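Local structure of Phosphoglucomutase/phosphomannomutase family protein (Burkholderia thailandensis, 3UW2) at residues 310-313 and 314-318; 455-459 and 460-464. The protein probably moves a phosphoryl group within sugar phosphates, as a metal-dependent member of the phosphohexose mutase family. One frame throughout, in Å; residues are numbered along the deposited sequence.

Overall arrangement
Contact 1 spans helix 311-318, with Arg310 at its start, in the third alpha/beta/alpha domain, and contact 2 is the turn from strand 451-457 into helix 460-477 in the C-terminal domain. Their centres lie about 18 Å apart, yet the two meet where these domains face each other. The carboxylate of Glu456 in contact 2 reaches the start of the contact 1 helix: its OE1 lies 3.0 Å from Arg310 N, a probable hydrogen bond, and its OE2 is hydrogen-bonded to Thr309 OG1. Arg310 NH1 also packs on Thr458 CG2 at 3.7 Å. Both contacts are away from the zinc site formed by Asp264, Asp266 and Asp268.

Contact 1: residues 310-313 and 314-318; sequences RNLA and RWVRE
With chi1 at -68°, Arg317 sends CG back beside its own backbone N, and the chain then runs extended to NE, so that the guanidinium comes to lie with one face over Ala313, one helical turn earlier. NH2 of Arg317 is 3.7 Å from Ala313 CB, and the small methyl leaves room for this flat, charged group to lie along the helix. Val316 turns CG2 to the same side of its backbone, beside N, where it meets Leu312 CD2 at 4.0 Å; these two branched apolar chains cover the buried side of the helix. The helix's own backbone bonds link the same turns: Trp315 N to Asn311 O, Val316 N to Leu312 O at 2.8 Å, and Arg317 N to Ala313 O. At the first turn a water takes the place of such a bond, donating to Arg310 O and accepting from Arg314 N at 3.0 Å. On the exposed side Arg314 NH1 forms a salt bridge with Glu318 OE2 at 2.8 Å, the acid in the guanidinium plane but met from above its own carboxylate plane. Within the beta-alpha-beta unit, Leu312 and Val316 pack on strand 301-305 through Tyr304 and Ile302, Val316 and Arg317 touch Pro323 of strand 322-326, and Asn311, Leu312 and Trp315 lean on helix 282-296.

Contact 2: residues 455-459 and 460-464; sequences FEATS and DAALA
A strand-turn-helix unit with a serine N-cap joins strand 451-457 of the antiparallel C-terminal sheet to helix 460-477; the axes of 455-457 and 460-464 run at 144°, nearer antiparallel than crossed. Ser459 is the cap: its OG accepts from Ala462 N at 3.3 Å, with an N-H...O angle of 161°. Its chi1 of 65° places OG between the backbone N and the carbonyl carbon, from where the short side chain reaches an amide of the first helical turn, the usual target of an N-cap side chain. The carbonyl of the same residue accepts from Leu463 N at 3.0 Å, so Ser459 receives two successive amides, one through its side chain and one through its backbone. Ala457 points its methyl at the helix, and its smallness lets the chain fold back closely: CB lies 3.2 Å from Leu463 N and 3.8 Å from Ala462 CB. With CG anti to its backbone N (chi1 -165°), Leu463 carries CD1 back along the strand to Phe455, and also touches Val392 and Thr394 of the neighbouring strand 392-398. The ring of Phe455 turns off to edge-to-face contacts with Phe470 and Phe485, while its CB meets Leu463 CD1 at 3.7 Å.

Contact 1: residues 310-313 and 314-318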
loop_
_atom_site.group_PDB
_atom_site.type_symbol
_atom_site.label_atom_id
_atom_site.label_comp_id
_atom_site.label_asym_id
_atom_site.label_seq_id
_atom_site.Cartn_x
_atom_site.Cartn_y
_atom_site.Cartn_z
ATOM N N ARG A 310 3.513 -17.597 8.579
ATOM C CA ARG A 310 4.510 -18.686 8.477
ATOM C C ARG A 310 4.185 -19.532 7.200
ATOM O O ARG A 310 5.082 -20.058 6.544
ATOM C CB ARG A 310 4.521 -19.519 9.794
ATOM C CG ARG A 310 5.817 -20.335 10.017
ATOM C CD ARG A 310 6.010 -21.028 11.387
ATOM N NE ARG A 310 5.643 -22.454 11.391
ATOM C CZ ARG A 310 4.413 -22.928 11.145
ATOM N NH1 ARG A 310 4.167 -24.246 11.187
ATOM N NH2 ARG A 310 3.412 -22.097 10.854
ATOM N N ASN A 311 2.918 -19.605 6.809
ATOM C CA ASN A 311 2.515 -20.494 5.682
ATOM C C ASN A 311 3.031 -20.102 4.308
ATOM O O ASN A 311 3.079 -20.915 3.401
ATOM C CB ASN A 311 0.979 -20.624 5.611
ATOM C CG ASN A 311 0.408 -21.364 6.791
ATOM O OD1 ASN A 311 1.015 -22.309 7.296
ATOM N ND2 ASN A 311 -0.787 -20.960 7.218
ATOM N N LEU A 312 3.399 -18.849 4.135
ATOM C CA LEU A 312 3.870 -18.422 2.829
ATOM C C LEU A 312 5.161 -19.091 2.316
ATOM O O LEU A 312 5.239 -19.466 1.143
ATOM C CB LEU A 312 4.012 -16.863 2.800
ATOM C CG LEU A 312 2.885 -16.103 2.124
ATOM C CD1 LEU A 312 2.824 -14.617 2.547
ATOM C CD2 LEU A 312 3.125 -16.190 0.610
ATOM N N ALA A 313 6.163 -19.215 3.166
ATOM C CA ALA A 313 7.437 -19.816 2.749
ATOM C C ALA A 313 7.199 -21.190 2.090
ATOM O O ALA A 313 7.671 -21.440 0.969
ATOM C CB ALA A 313 8.389 -19.969 3.946
ATOM N N ARG A 314 6.492 -22.074 2.815
ATOM C CA ARG A 314 6.241 -23.437 2.366
ATOM C C ARG A 314 5.371 -23.441 1.086
ATOM O O ARG A 314 5.666 -24.128 0.085
ATOM C CB ARG A 314 5.544 -24.230 3.477
ATOM C CG ARG A 314 5.228 -25.665 3.042
ATOM C CD ARG A 314 4.362 -26.429 4.057
ATOM N NE ARG A 314 5.270 -27.003 5.036
ATOM C CZ ARG A 314 6.084 -28.043 4.805
ATOM N NH1 ARG A 314 6.084 -28.664 3.631
ATOM N NH2 ARG A 314 6.896 -28.481 5.757
ATOM N N TRP A 315 4.326 -22.624 1.105
ATOM C CA TRP A 315 3.463 -22.489 -0.054
ATOM C C TRP A 315 4.261 -22.107 -1.283
ATOM O O TRP A 315 4.143 -22.758 -2.368
ATOM C CB TRP A 315 2.410 -21.457 0.268
ATOM C CG TRP A 315 1.499 -21.190 -0.879
ATOM C CD1 TRP A 315 1.679 -20.260 -1.886
ATOM C CD2 TRP A 315 0.222 -21.874 -1.205
ATOM N NE1 TRP A 315 0.644 -20.321 -2.776
ATOM C CE2 TRP A 315 -0.276 -21.238 -2.416
ATOM C CE3 TRP A 315 -0.536 -22.887 -0.611
ATOM C CZ2 TRP A 315 -1.470 -21.620 -3.011
ATOM C CZ3 TRP A 315 -1.766 -23.260 -1.211
ATOM C CH2 TRP A 315 -2.207 -22.647 -2.396
ATOM N N VAL A 316 5.084 -21.068 -1.146
ATOM C CA VAL A 316 5.831 -20.575 -2.316
ATOM C C VAL A 316 6.797 -21.663 -2.826
ATOM O O VAL A 316 6.867 -21.897 -4.042
ATOM C CB VAL A 316 6.627 -19.271 -2.036
ATOM C CG1 VAL A 316 7.699 -19.020 -3.126
ATOM C CG2 VAL A 316 5.649 -18.079 -1.890
ATOM N N ARG A 317 7.444 -22.378 -1.914
ATOM C CA ARG A 317 8.337 -23.492 -2.319
ATOM C C ARG A 317 7.626 -24.621 -2.986
ATOM O O ARG A 317 8.103 -25.109 -4.016
ATOM C CB ARG A 317 9.174 -24.057 -1.196
ATOM C CG ARG A 317 10.214 -23.084 -0.715
ATOM C CD ARG A 317 10.984 -23.726 0.408
ATOM N NE ARG A 317 11.447 -22.706 1.347
ATOM C CZ ARG A 317 11.083 -22.687 2.629
ATOM N NH1 ARG A 317 10.285 -23.642 3.127
ATOM N NH2 ARG A 317 11.539 -21.740 3.421
ATOM N N GLU A 318 6.472 -25.001 -2.440
ATOM C CA GLU A 318 5.704 -26.106 -3.002
ATOM C C GLU A 318 5.144 -25.716 -4.343
ATOM O O GLU A 318 4.947 -26.567 -5.190
ATOM C CB GLU A 318 4.624 -26.647 -2.014
ATOM C CG GLU A 318 5.293 -27.341 -0.833
ATOM C CD GLU A 318 4.364 -27.830 0.266
ATOM O OE1 GLU A 318 3.176 -27.484 0.297
ATOM O OE2 GLU A 318 4.857 -28.601 1.142
HETATM O O HOH W 1 6.273 -22.338 5.758
#

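Contact 2: residues 455-459 and 460-464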
loop_
_atom_site.group_PDB
_atom_site.type_symbol
_atom_site.label_atom_id
_atom_site.label_comp_id
_atom_site.label_asym_id
_atom_site.label_seq_id
_atom_site.Cartn_x
_atom_site.Cartn_y
_atom_site.Cartn_z
ATOM N N PHE A 455 1.507 -12.370 16.767
ATOM C CA PHE A 455 1.672 -13.770 17.063
ATOM C C PHE A 455 0.794 -14.571 16.115
ATOM O O PHE A 455 -0.296 -14.124 15.762
ATOM C CB PHE A 455 1.334 -14.022 18.545
ATOM C CG PHE A 455 2.261 -13.318 19.508
ATOM C CD1 PHE A 455 3.559 -13.775 19.712
ATOM C CD2 PHE A 455 1.847 -12.172 20.213
ATOM C CE1 PHE A 455 4.427 -13.100 20.576
ATOM C CE2 PHE A 455 2.701 -11.516 21.101
ATOM C CZ PHE A 455 3.991 -11.987 21.288
ATOM N N GLU A 456 1.303 -15.718 15.659
ATOM C CA GLU A 456 0.527 -16.661 14.856
ATOM C C GLU A 456 0.920 -18.076 15.280
ATOM O O GLU A 456 2.097 -18.348 15.547
ATOM C CB GLU A 456 0.859 -16.502 13.379
ATOM C CG GLU A 456 0.005 -17.329 12.445
ATOM C CD GLU A 456 0.626 -17.503 11.074
ATOM O OE1 GLU A 456 1.803 -17.896 10.987
ATOM O OE2 GLU A 456 -0.072 -17.310 10.074
ATOM N N ALA A 457 -0.046 -18.984 15.308
ATOM C CA ALA A 457 0.279 -20.381 15.631
ATOM C C ALA A 457 -0.665 -21.375 14.956
ATOM O O ALA A 457 -1.701 -20.981 14.426
ATOM C CB ALA A 457 0.275 -20.568 17.134
ATOM N N THR A 458 -0.286 -22.656 14.964
ATOM C CA THR A 458 -1.076 -23.734 14.364
ATOM C C THR A 458 -2.151 -24.297 15.301
ATOM O O THR A 458 -2.878 -25.172 14.898
ATOM C CB THR A 458 -0.161 -24.867 13.895
ATOM O OG1 THR A 458 0.495 -25.456 15.035
ATOM C CG2 THR A 458 0.856 -24.355 12.864
ATOM N N SER A 459 -2.232 -23.795 16.549
ATOM C CA SER A 459 -3.348 -24.105 17.457
ATOM C C SER A 459 -3.461 -23.027 18.538
ATOM O O SER A 459 -2.531 -22.199 18.731
ATOM C CB SER A 459 -3.181 -25.481 18.113
ATOM O OG SER A 459 -2.033 -25.440 18.940
ATOM N N ASP A 460 -4.586 -23.043 19.253
ATOM C CA ASP A 460 -4.801 -22.060 20.324
ATOM C C ASP A 460 -3.708 -22.211 21.387
ATOM O O ASP A 460 -3.170 -21.219 21.866
ATOM C CB ASP A 460 -6.202 -22.209 20.960
ATOM C CG ASP A 460 -7.349 -21.843 19.990
ATOM O OD1 ASP A 460 -7.186 -20.948 19.126
ATOM O OD2 ASP A 460 -8.442 -22.451 20.084
ATOM N N ALA A 461 -3.380 -23.451 21.753
ATOM C CA ALA A 461 -2.430 -23.656 22.847
ATOM C C ALA A 461 -1.026 -23.211 22.448
ATOM O O ALA A 461 -0.288 -22.641 23.251
ATOM C CB ALA A 461 -2.442 -25.089 23.362
ATOM N N ALA A 462 -0.674 -23.474 21.200
ATOM C CA ALA A 462 0.594 -22.987 20.652
ATOM C C ALA A 462 0.684 -21.447 20.578
ATOM O O ALA A 462 1.750 -20.884 20.845
ATOM C CB ALA A 462 0.910 -23.647 19.299
ATOM N N LEU A 463 -0.414 -20.769 20.264
ATOM C CA LEU A 463 -0.437 -19.296 20.345
ATOM C C LEU A 463 -0.116 -18.822 21.778
ATOM O O LEU A 463 0.670 -17.887 21.985
ATOM C CB LEU A 463 -1.790 -18.718 19.869
ATOM C CG LEU A 463 -1.915 -17.220 19.534
ATOM C CD1 LEU A 463 -1.078 -16.853 18.310
ATOM C CD2 LEU A 463 -3.373 -16.803 19.335
ATOM N N ALA A 464 -0.682 -19.509 22.755
ATOM C CA ALA A 464 -0.516 -19.124 24.143
ATOM C C ALA A 464 0.913 -19.356 24.649
ATOM O O ALA A 464 1.476 -18.495 25.328
ATOM C CB ALA A 464 -1.521 -19.843 25.000
#